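Local coordinates for inositol monophosphatase family protein (Staphylococcus aureus subsp. aureus MSSA476, PDB 4I3Y) that probably hydrolyses inositol monophosphates to inositol and phosphate, in a magnesium-dependent reaction that lithium inhibits, at residues M37-K42 with F46-N51; P31-E36 with K54-Q59; L156-A161 with E255-I260. All blocks are in the same frame, centred on the assembly; numbering follows the deposited sequence.

Interaction 1 of 3, residues M37-K42 with F46-N51; sequences MTTETK and FDLVTN
E40 and V49 form the hydrogen-bonded pair of an antiparallel beta hairpin. E40 N meets V49 O at 2.7 Å in a nearly straight bond (175° at the hydrogen), and V49 N returns to E40 O at 2.9 Å. K42 N to D47 O adds a more bent bond (132°), and N51 N to T38 O extends the ladder to the start of the next helix. T39–T50 and T41–L48 are the flanking non-hydrogen-bonded pairs.

Apolar contacts divide between the two faces. T39, T41, L48 and T50 share one; with chi1 at -67° the T39 methyl trails opposite the backbone N and CG2 reaches L48 CG at 3.6 Å. V103 of helix 99-105 touches T39, L48 and T50 there. On the other face, V49 CG1 meets K42 CG at 3.8 Å, the two side chains crossing at about a right angle.

Polar links gather at the lysine end. Water 1 accepts from K42 NZ at 3.0 Å and donates to L48 O at 2.8 Å. Water 2 donates to D47 OD1 at 2.7 Å and takes a weak bond from K42 NZ; D47 OD2 accepts from R43 N.

K42 NZ also forms a salt bridge with E77 and a hydrogen bond to E76, a magnesium ligand. K42 thus stands in the second shell of the metal site, tying the hairpin backbone, through water 1, to a first-shell ligand.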
loop_
_atom_site.group_PDB
_atom_site.type_symbol
_atom_site.label_atom_id
_atom_site.label_comp_id
_atom_site.label_asym_id
_atom_site.label_seq_id
_atom_site.Cartn_x
_atom_site.Cartn_y
_atom_site.Cartn_z
ATOM N N MET A 37 -10.827 -3.814 -20.161
ATOM C CA MET A 37 -11.247 -4.537 -18.983
ATOM C C MET A 37 -12.771 -4.605 -18.868
ATOM O O MET A 37 -13.502 -3.638 -19.074
ATOM C CB MET A 37 -10.630 -3.921 -17.732
ATOM C CG MET A 37 -10.964 -4.649 -16.462
ATOM S SD MET A 37 -9.850 -4.154 -15.122
ATOM C CE MET A 37 -10.243 -2.448 -14.786
ATOM N N THR A 38 -13.210 -5.804 -18.525
ATOM C CA THR A 38 -14.561 -6.141 -18.333
ATOM C C THR A 38 -14.645 -6.946 -16.995
ATOM O O THR A 38 -13.729 -7.722 -16.636
ATOM C CB THR A 38 -15.036 -6.956 -19.583
ATOM O OG1 THR A 38 -16.381 -7.292 -19.391
ATOM C CG2 THR A 38 -14.302 -8.258 -19.788
ATOM N N THR A 39 -15.706 -6.721 -16.231
ATOM C CA THR A 39 -15.807 -7.279 -14.883
ATOM C C THR A 39 -17.034 -8.142 -14.733
ATOM O O THR A 39 -18.072 -7.788 -15.244
ATOM C CB THR A 39 -15.880 -6.157 -13.845
ATOM O OG1 THR A 39 -14.622 -5.481 -13.840
ATOM C CG2 THR A 39 -16.145 -6.737 -12.469
ATOM N N GLU A 40 -16.889 -9.287 -14.057
ATOM C CA GLU A 40 -18.055 -10.093 -13.658
ATOM C C GLU A 40 -18.001 -10.371 -12.166
ATOM O O GLU A 40 -16.964 -10.132 -11.543
ATOM C CB GLU A 40 -18.077 -11.405 -14.473
ATOM C CG GLU A 40 -18.449 -11.186 -15.925
ATOM C CD GLU A 40 -19.806 -10.460 -16.072
ATOM O OE1 GLU A 40 -20.704 -10.593 -15.169
ATOM O OE2 GLU A 40 -19.977 -9.749 -17.102
ATOM N N THR A 41 -19.112 -10.839 -11.602
ATOM C CA THR A 41 -19.230 -11.181 -10.186
ATOM C C THR A 41 -19.294 -12.678 -10.051
ATOM O O THR A 41 -19.577 -13.370 -11.020
ATOM C CB THR A 41 -20.485 -10.569 -9.561
ATOM O OG1 THR A 41 -21.633 -11.048 -10.274
ATOM C CG2 THR A 41 -20.425 -9.046 -9.654
ATOM N N LYS A 42 -18.967 -13.208 -8.876
ATOM C CA LYS A 42 -19.031 -14.664 -8.646
ATOM C C LYS A 42 -19.956 -14.883 -7.443
ATOM O O LYS A 42 -21.161 -14.875 -7.620
ATOM C CB LYS A 42 -17.620 -15.288 -8.465
ATOM C CG LYS A 42 -16.668 -15.057 -9.642
ATOM C CD LYS A 42 -15.434 -15.955 -9.561
ATOM C CE LYS A 42 -14.401 -15.364 -8.620
ATOM N NZ LYS A 42 -13.233 -16.253 -8.529
ATOM N N PHE A 46 -19.410 -8.018 -4.836
ATOM C CA PHE A 46 -18.038 -7.532 -4.589
ATOM C C PHE A 46 -16.960 -8.635 -4.840
ATOM O O PHE A 46 -15.759 -8.373 -4.684
ATOM C CB PHE A 46 -17.893 -7.072 -3.107
ATOM C CG PHE A 46 -18.809 -5.939 -2.711
ATOM C CD1 PHE A 46 -18.315 -4.616 -2.605
ATOM C CD2 PHE A 46 -20.155 -6.175 -2.401
ATOM C CE1 PHE A 46 -19.137 -3.545 -2.254
ATOM C CE2 PHE A 46 -20.989 -5.097 -2.052
ATOM C CZ PHE A 46 -20.474 -3.784 -1.976
ATOM N N ASP A 47 -17.371 -9.858 -5.176
ATOM C CA ASP A 47 -16.422 -10.921 -5.457
ATOM C C ASP A 47 -16.117 -10.914 -6.956
ATOM O O ASP A 47 -16.769 -11.640 -7.713
ATOM C CB ASP A 47 -17.041 -12.260 -5.102
ATOM C CG ASP A 47 -16.040 -13.393 -5.167
ATOM O OD1 ASP A 47 -14.800 -13.123 -5.175
ATOM O OD2 ASP A 47 -16.479 -14.542 -5.204
ATOM N N LEU A 48 -15.107 -10.140 -7.373
ATOM C CA LEU A 48 -14.917 -9.772 -8.806
ATOM C C LEU A 48 -14.000 -10.725 -9.611
ATOM O O LEU A 48 -13.094 -11.334 -9.052
ATOM C CB LEU A 48 -14.330 -8.371 -8.876
ATOM C CG LEU A 48 -15.267 -7.185 -8.976
ATOM C CD1 LEU A 48 -16.595 -7.435 -8.319
ATOM C CD2 LEU A 48 -14.627 -5.864 -8.546
ATOM N N VAL A 49 -14.229 -10.802 -10.921
ATOM C CA VAL A 49 -13.327 -11.491 -11.862
ATOM C C VAL A 49 -13.341 -10.717 -13.170
ATOM O O VAL A 49 -14.387 -10.184 -13.561
ATOM C CB VAL A 49 -13.631 -13.032 -12.070
ATOM C CG1 VAL A 49 -15.049 -13.319 -12.606
ATOM C CG2 VAL A 49 -12.623 -13.640 -13.036
ATOM N N THR A 50 -12.174 -10.544 -13.784
ATOM C CA THR A 50 -12.166 -9.797 -15.041
ATOM C C THR A 50 -11.606 -10.649 -16.178
ATOM O O THR A 50 -11.172 -11.780 -15.971
ATOM C CB THR A 50 -11.297 -8.529 -14.943
ATOM O OG1 THR A 50 -9.910 -8.897 -14.869
ATOM C CG2 THR A 50 -11.729 -7.663 -13.701
ATOM N N ASN A 51 -11.616 -10.066 -17.363
ATOM C CA ASN A 51 -11.031 -10.654 -18.534
ATOM C C ASN A 51 -9.537 -10.769 -18.344
ATOM O O ASN A 51 -8.918 -11.659 -18.922
ATOM C CB ASN A 51 -11.321 -9.765 -19.726
ATOM C CG ASN A 51 -10.601 -8.445 -19.626
ATOM O OD1 ASN A 51 -9.721 -8.149 -20.449
ATOM N ND2 ASN A 51 -10.939 -7.641 -18.617
HETATM O O HOH W 1 -11.616 -13.738 -8.833
HETATM O O HOH W 2 -12.709 -14.663 -5.844
#

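Interaction 2 of 3, residues P31-E36 with K54-Q59; sequences PQLIME and KQIQQQ
L33 and Q55 bring together two helices, 12-35 and 51-67, in an alpha-beta-beta-alpha arrangement in which the helices precede and follow a short hairpin in the chain. Their CA atoms are the nearest across the segments, 8.1 Å apart, a spacing that leaves the side chains to make the contact.

That contact is apolar. The side chains of L33 and Q55 meet at about a right angle: L33 CD2 lies 3.7 Å from Q55 CG, while L33 CD1 lies 3.9 Å from Q55 CB. The bend of Q55 at chi2 (-60°) leaves its CB and CG against the leucine methyls. I56 approaches less closely and turns mainly to other neighbours, packing on M93, P95 and I96 of strand 89-97 and on I30 of the first helix. L33 is likewise covered by N51 and V52, one turn earlier on helix 51-67.

Polar bonds within P31-E36 mark where its helix ends. E36, the first residue to leave helical backbone angles (phi -113°, psi 36°), still donates its N to Q32 O at 3.0 Å. The two side chains add a weak link of their own, Q32 NE2 to E36 OE2 at 3.3 Å.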
loop_
_atom_site.group_PDB
_atom_site.type_symbol
_atom_site.label_atom_id
_atom_site.label_comp_id
_atom_site.label_asym_id
_atom_site.label_seq_id
_atom_site.Cartn_x
_atom_site.Cartn_y
_atom_site.Cartn_z
ATOM N N PRO A 31 -1.286 -4.718 -20.766
ATOM C CA PRO A 31 -1.782 -3.322 -20.968
ATOM C C PRO A 31 -3.037 -3.336 -21.829
ATOM O O PRO A 31 -4.006 -2.630 -21.557
ATOM C CB PRO A 31 -0.600 -2.631 -21.669
ATOM C CG PRO A 31 0.578 -3.404 -21.192
ATOM C CD PRO A 31 0.145 -4.832 -21.051
ATOM N N GLN A 32 -3.036 -4.216 -22.822
ATOM C CA GLN A 32 -4.216 -4.397 -23.678
ATOM C C GLN A 32 -5.461 -4.924 -22.923
ATOM O O GLN A 32 -6.567 -4.340 -23.003
ATOM C CB GLN A 32 -3.855 -5.283 -24.899
ATOM C CG GLN A 32 -4.954 -5.381 -25.961
ATOM C CD GLN A 32 -5.305 -4.024 -26.522
ATOM O OE1 GLN A 32 -4.453 -3.345 -27.108
ATOM N NE2 GLN A 32 -6.549 -3.604 -26.320
ATOM N N LEU A 33 -5.285 -6.026 -22.198
ATOM C CA LEU A 33 -6.380 -6.552 -21.362
ATOM C C LEU A 33 -6.998 -5.442 -20.445
ATOM O O LEU A 33 -8.230 -5.328 -20.299
ATOM C CB LEU A 33 -5.897 -7.765 -20.540
ATOM C CG LEU A 33 -5.301 -8.938 -21.371
ATOM C CD1 LEU A 33 -4.602 -9.982 -20.487
ATOM C CD2 LEU A 33 -6.339 -9.604 -22.278
ATOM N N ILE A 34 -6.127 -4.658 -19.824
ATOM C CA ILE A 34 -6.557 -3.583 -18.971
ATOM C C ILE A 34 -7.301 -2.545 -19.784
ATOM O O ILE A 34 -8.368 -2.151 -19.377
ATOM C CB ILE A 34 -5.394 -2.900 -18.263
ATOM C CG1 ILE A 34 -4.617 -3.957 -17.475
ATOM C CG2 ILE A 34 -5.920 -1.735 -17.416
ATOM C CD1 ILE A 34 -4.676 -3.855 -15.992
ATOM N N MET A 35 -6.750 -2.104 -20.924
ATOM C CA MET A 35 -7.486 -1.151 -21.765
ATOM C C MET A 35 -8.913 -1.615 -22.080
ATOM O O MET A 35 -9.792 -0.797 -22.187
ATOM C CB MET A 35 -6.737 -0.814 -23.074
ATOM C CG MET A 35 -5.414 -0.057 -22.889
ATOM S SD MET A 35 -4.415 0.304 -24.387
ATOM C CE MET A 35 -3.788 -1.268 -24.982
ATOM N N GLU A 36 -9.144 -2.922 -22.211
ATOM C CA GLU A 36 -10.469 -3.442 -22.547
ATOM C C GLU A 36 -11.087 -4.254 -21.392
ATOM O O GLU A 36 -11.789 -5.240 -21.604
ATOM C CB GLU A 36 -10.398 -4.250 -23.865
ATOM C CG GLU A 36 -9.514 -5.497 -23.806
ATOM C CD GLU A 36 -9.203 -6.117 -25.179
ATOM O OE1 GLU A 36 -8.789 -7.304 -25.226
ATOM O OE2 GLU A 36 -9.359 -5.417 -26.206
ATOM N N LYS A 54 -9.125 -14.007 -16.324
ATOM C CA LYS A 54 -9.477 -15.150 -17.212
ATOM C C LYS A 54 -8.471 -15.438 -18.336
ATOM O O LYS A 54 -8.017 -16.598 -18.489
ATOM C CB LYS A 54 -10.858 -14.953 -17.784
ATOM C CG LYS A 54 -11.962 -14.914 -16.718
ATOM C CD LYS A 54 -13.323 -14.930 -17.418
ATOM C CE LYS A 54 -14.445 -15.441 -16.547
ATOM N NZ LYS A 54 -15.174 -14.258 -15.999
ATOM N N GLN A 55 -8.038 -14.396 -19.045
ATOM C CA GLN A 55 -6.960 -14.556 -20.056
ATOM C C GLN A 55 -5.587 -15.020 -19.533
ATOM O O GLN A 55 -4.954 -15.937 -20.110
ATOM C CB GLN A 55 -6.754 -13.270 -20.835
ATOM C CG GLN A 55 -7.866 -12.981 -21.821
ATOM C CD GLN A 55 -7.987 -14.101 -22.857
ATOM O OE1 GLN A 55 -9.019 -14.784 -22.930
ATOM N NE2 GLN A 55 -6.906 -14.340 -23.609
ATOM N N ILE A 56 -5.107 -14.396 -18.452
ATOM C CA ILE A 56 -3.840 -14.820 -17.843
ATOM C C ILE A 56 -3.912 -16.291 -17.456
ATOM O O ILE A 56 -2.974 -17.055 -17.734
ATOM C CB ILE A 56 -3.479 -13.949 -16.646
ATOM C CG1 ILE A 56 -3.045 -12.550 -17.153
ATOM C CG2 ILE A 56 -2.465 -14.646 -15.764
ATOM C CD1 ILE A 56 -2.613 -11.606 -16.050
ATOM N N GLN A 57 -5.048 -16.717 -16.867
ATOM C CA GLN A 57 -5.169 -18.115 -16.463
ATOM C C GLN A 57 -5.124 -19.059 -17.667
ATOM O O GLN A 57 -4.461 -20.093 -17.677
ATOM C CB GLN A 57 -6.466 -18.377 -15.713
ATOM C CG GLN A 57 -6.460 -19.797 -15.153
ATOM C CD GLN A 57 -7.567 -20.037 -14.115
ATOM O OE1 GLN A 57 -8.446 -20.856 -14.335
ATOM N NE2 GLN A 57 -7.518 -19.353 -13.015
ATOM N N GLN A 58 -5.879 -18.708 -18.669
ATOM C CA GLN A 58 -5.967 -19.577 -19.799
ATOM C C GLN A 58 -4.682 -19.582 -20.664
ATOM O O GLN A 58 -4.264 -20.646 -21.165
ATOM C CB GLN A 58 -7.254 -19.280 -20.542
ATOM C CG GLN A 58 -7.249 -18.115 -21.435
ATOM C CD GLN A 58 -7.725 -18.591 -22.780
ATOM O OE1 GLN A 58 -8.723 -18.101 -23.324
ATOM N NE2 GLN A 58 -7.032 -19.598 -23.311
ATOM N N GLN A 59 -4.001 -18.437 -20.738
ATOM C CA GLN A 59 -2.659 -18.487 -21.287
ATOM C C GLN A 59 -1.726 -19.391 -20.526
ATOM O O GLN A 59 -0.926 -20.076 -21.152
ATOM C CB GLN A 59 -2.084 -17.124 -21.550
ATOM C CG GLN A 59 -2.910 -16.414 -22.602
ATOM C CD GLN A 59 -2.484 -14.986 -22.811
ATOM O OE1 GLN A 59 -3.257 -14.161 -23.321
ATOM N NE2 GLN A 59 -1.242 -14.680 -22.450
#

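Interaction 3 of 3, residues L156-A161 with E255-I260; sequences LKLEDA and ETVLKI
L158 meets T256, V257 and I260 through branched aliphatic groups, and no ring, amide side chain or carboxylate takes part. The flat group that does is the peptide joining K157 to L158: its N-H is directed to water 3, with L158 N 3.0 Å from the water oxygen. The same water lies 3.0 Å from T256 OG1, so a single bridged link joins the turn to the helix beside the apolar contact.

L158 divides its two methyls among the three helix residues. Its CG lies opposite the backbone N (chi1 -178°), which extends the side chain away from the turn. CD1 touches V257 CG2 at 3.7 Å, the two side chains crossing at about a right angle. CD2 lies 3.7 Å from T256 CG2 and meets I260 CD1 tip to tip at 3.8 Å.

Residues 158-160 form a 3-10 turn leading into strand 162-164, whereas helix 254-262 follows strand 246-249; both strands belong to the five-stranded mixed sheet. The contact thus probably sits in a helical layer outside that sheet, consistent with the layered alpha/beta architecture of the family. Helix 172-181 closes another flank, A181 touching both L158 and I260, while V257 packs down on I247 of the sheet.

The turn also serves the dimer: D160 OD1 makes a salt bridge with R45 of the second subunit, and E159 O accepts a hydrogen bond from that arginine. Within the turn, A161 N donates to L158 O at 3.0 Å.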
loop_
_atom_site.group_PDB
_atom_site.type_symbol
_atom_site.label_atom_id
_atom_site.label_comp_id
_atom_site.label_asym_id
_atom_site.label_seq_id
_atom_site.Cartn_x
_atom_site.Cartn_y
_atom_site.Cartn_z
ATOM N N LEU A 156 11.627 -9.429 14.520
ATOM C CA LEU A 156 10.695 -8.339 14.752
ATOM C C LEU A 156 9.719 -8.698 15.851
ATOM O O LEU A 156 8.836 -9.555 15.639
ATOM C CB LEU A 156 9.893 -8.065 13.463
ATOM C CG LEU A 156 10.272 -7.147 12.316
ATOM C CD2 LEU A 156 10.424 -5.783 12.971
ATOM N N LYS A 157 9.836 -8.080 17.030
ATOM C CA LYS A 157 8.780 -8.262 18.029
ATOM C C LYS A 157 7.481 -7.531 17.603
ATOM O O LYS A 157 7.526 -6.504 16.925
ATOM C CB LYS A 157 9.245 -7.759 19.389
ATOM C CG LYS A 157 10.269 -8.660 20.069
ATOM C CD LYS A 157 10.154 -8.459 21.559
ATOM C CE LYS A 157 11.246 -7.530 22.045
ATOM N NZ LYS A 157 12.342 -8.313 22.686
ATOM N N LEU A 158 6.316 -8.021 18.011
ATOM C CA LEU A 158 5.086 -7.400 17.464
ATOM C C LEU A 158 4.953 -5.898 17.767
ATOM O O LEU A 158 4.469 -5.112 16.894
ATOM C CB LEU A 158 3.818 -8.168 17.885
ATOM C CG LEU A 158 2.454 -7.680 17.357
ATOM C CD1 LEU A 158 2.371 -7.839 15.832
ATOM C CD2 LEU A 158 1.331 -8.392 18.106
ATOM N N GLU A 159 5.335 -5.501 18.991
ATOM C CA GLU A 159 5.305 -4.071 19.423
ATOM C C GLU A 159 6.149 -3.123 18.525
ATOM O O GLU A 159 5.910 -1.886 18.505
ATOM C CB GLU A 159 5.736 -3.939 20.894
ATOM C CG GLU A 159 7.250 -4.095 21.060
ATOM C CD GLU A 159 7.719 -4.729 22.378
ATOM O OE1 GLU A 159 8.227 -3.990 23.231
ATOM O OE2 GLU A 159 7.637 -5.967 22.571
ATOM N N ASP A 160 7.099 -3.698 17.783
ATOM C CA ASP A 160 7.971 -2.956 16.891
ATOM C C ASP A 160 7.586 -3.104 15.408
ATOM O O ASP A 160 8.346 -2.671 14.511
ATOM C CB ASP A 160 9.405 -3.418 17.075
ATOM C CG ASP A 160 9.882 -3.210 18.496
ATOM O OD1 ASP A 160 9.598 -2.131 19.027
ATOM O OD2 ASP A 160 10.490 -4.135 19.089
ATOM N N ALA A 161 6.442 -3.720 15.132
ATOM C CA ALA A 161 6.228 -4.169 13.742
ATOM C C ALA A 161 4.880 -3.744 13.211
ATOM O O ALA A 161 3.935 -3.621 13.986
ATOM C CB ALA A 161 6.371 -5.686 13.646
ATOM N N GLU A 255 3.962 -16.066 17.617
ATOM C CA GLU A 255 3.215 -16.611 18.760
ATOM C C GLU A 255 2.334 -15.516 19.379
ATOM O O GLU A 255 1.185 -15.766 19.726
ATOM C CB GLU A 255 4.176 -17.227 19.785
ATOM C CG GLU A 255 3.662 -18.548 20.387
ATOM C CD GLU A 255 4.218 -18.809 21.810
ATOM O OE1 GLU A 255 5.016 -17.983 22.333
ATOM O OE2 GLU A 255 3.847 -19.835 22.429
ATOM N N THR A 256 2.867 -14.302 19.479
ATOM C CA THR A 256 2.124 -13.242 20.127
ATOM C C THR A 256 0.860 -12.983 19.288
ATOM O O THR A 256 -0.215 -12.803 19.858
ATOM C CB THR A 256 2.941 -11.939 20.249
ATOM O OG1 THR A 256 4.139 -12.162 21.005
ATOM C CG2 THR A 256 2.123 -10.754 20.833
ATOM N N VAL A 257 0.975 -12.992 17.946
ATOM C CA VAL A 257 -0.178 -12.700 17.087
ATOM C C VAL A 257 -1.215 -13.786 17.210
ATOM O O VAL A 257 -2.405 -13.515 17.222
ATOM C CB VAL A 257 0.233 -12.559 15.593
ATOM C CG1 VAL A 257 -1.017 -12.374 14.747
ATOM C CG2 VAL A 257 1.178 -11.344 15.412
ATOM N N LEU A 258 -0.758 -15.052 17.248
ATOM C CA LEU A 258 -1.703 -16.176 17.325
ATOM C C LEU A 258 -2.435 -16.176 18.658
ATOM O O LEU A 258 -3.641 -16.541 18.745
ATOM C CB LEU A 258 -0.990 -17.544 17.205
ATOM C CG LEU A 258 -0.547 -17.989 15.814
ATOM C CD1 LEU A 258 -0.148 -19.484 15.833
ATOM C CD2 LEU A 258 -1.681 -17.792 14.830
ATOM N N LYS A 259 -1.718 -15.817 19.709
ATOM C CA LYS A 259 -2.361 -15.811 21.014
ATOM C C LYS A 259 -3.417 -14.672 21.092
ATOM O O LYS A 259 -4.526 -14.896 21.569
ATOM C CB LYS A 259 -1.340 -15.843 22.152
ATOM C CG LYS A 259 -0.911 -14.477 22.610
ATOM C CD LYS A 259 -0.977 -14.336 24.146
ATOM C CE LYS A 259 0.069 -13.304 24.629
ATOM N NZ LYS A 259 -0.036 -12.043 23.834
ATOM N N ILE A 260 -3.108 -13.486 20.568
ATOM C CA ILE A 260 -4.156 -12.424 20.405
ATOM C C ILE A 260 -5.384 -12.895 19.594
ATOM O O ILE A 260 -6.533 -12.623 19.941
ATOM C CB ILE A 260 -3.602 -11.140 19.771
ATOM C CG1 ILE A 260 -2.615 -10.475 20.701
ATOM C CG2 ILE A 260 -4.701 -10.115 19.531
ATOM C CD1 ILE A 260 -1.742 -9.437 19.991
HETATM O O HOH W 3 6.227 -10.453 19.732
#

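Interactions 1 and 2 are neighbours, their centres about 12 Å apart, and interaction 1 is nested within the loop that interaction 2 closes. Helix 12-35 runs into strand 39-41, and strand 48-50 into helix 51-67, so the helix pair brackets the hairpin in the chain; the side chains of V49 and K54 touch where the two contacts meet. Interaction 3 follows later in the chain, about 36 Å from interaction 1 and 39 Å from interaction 2, centre to centre, and lies across the chain's centre from interaction 2. It belongs to the five-stranded sheet region. Interactions 1 and 3 both touch the second subunit, so two distant parts of the chain help form the dimer, the first of them beside the magnesium site.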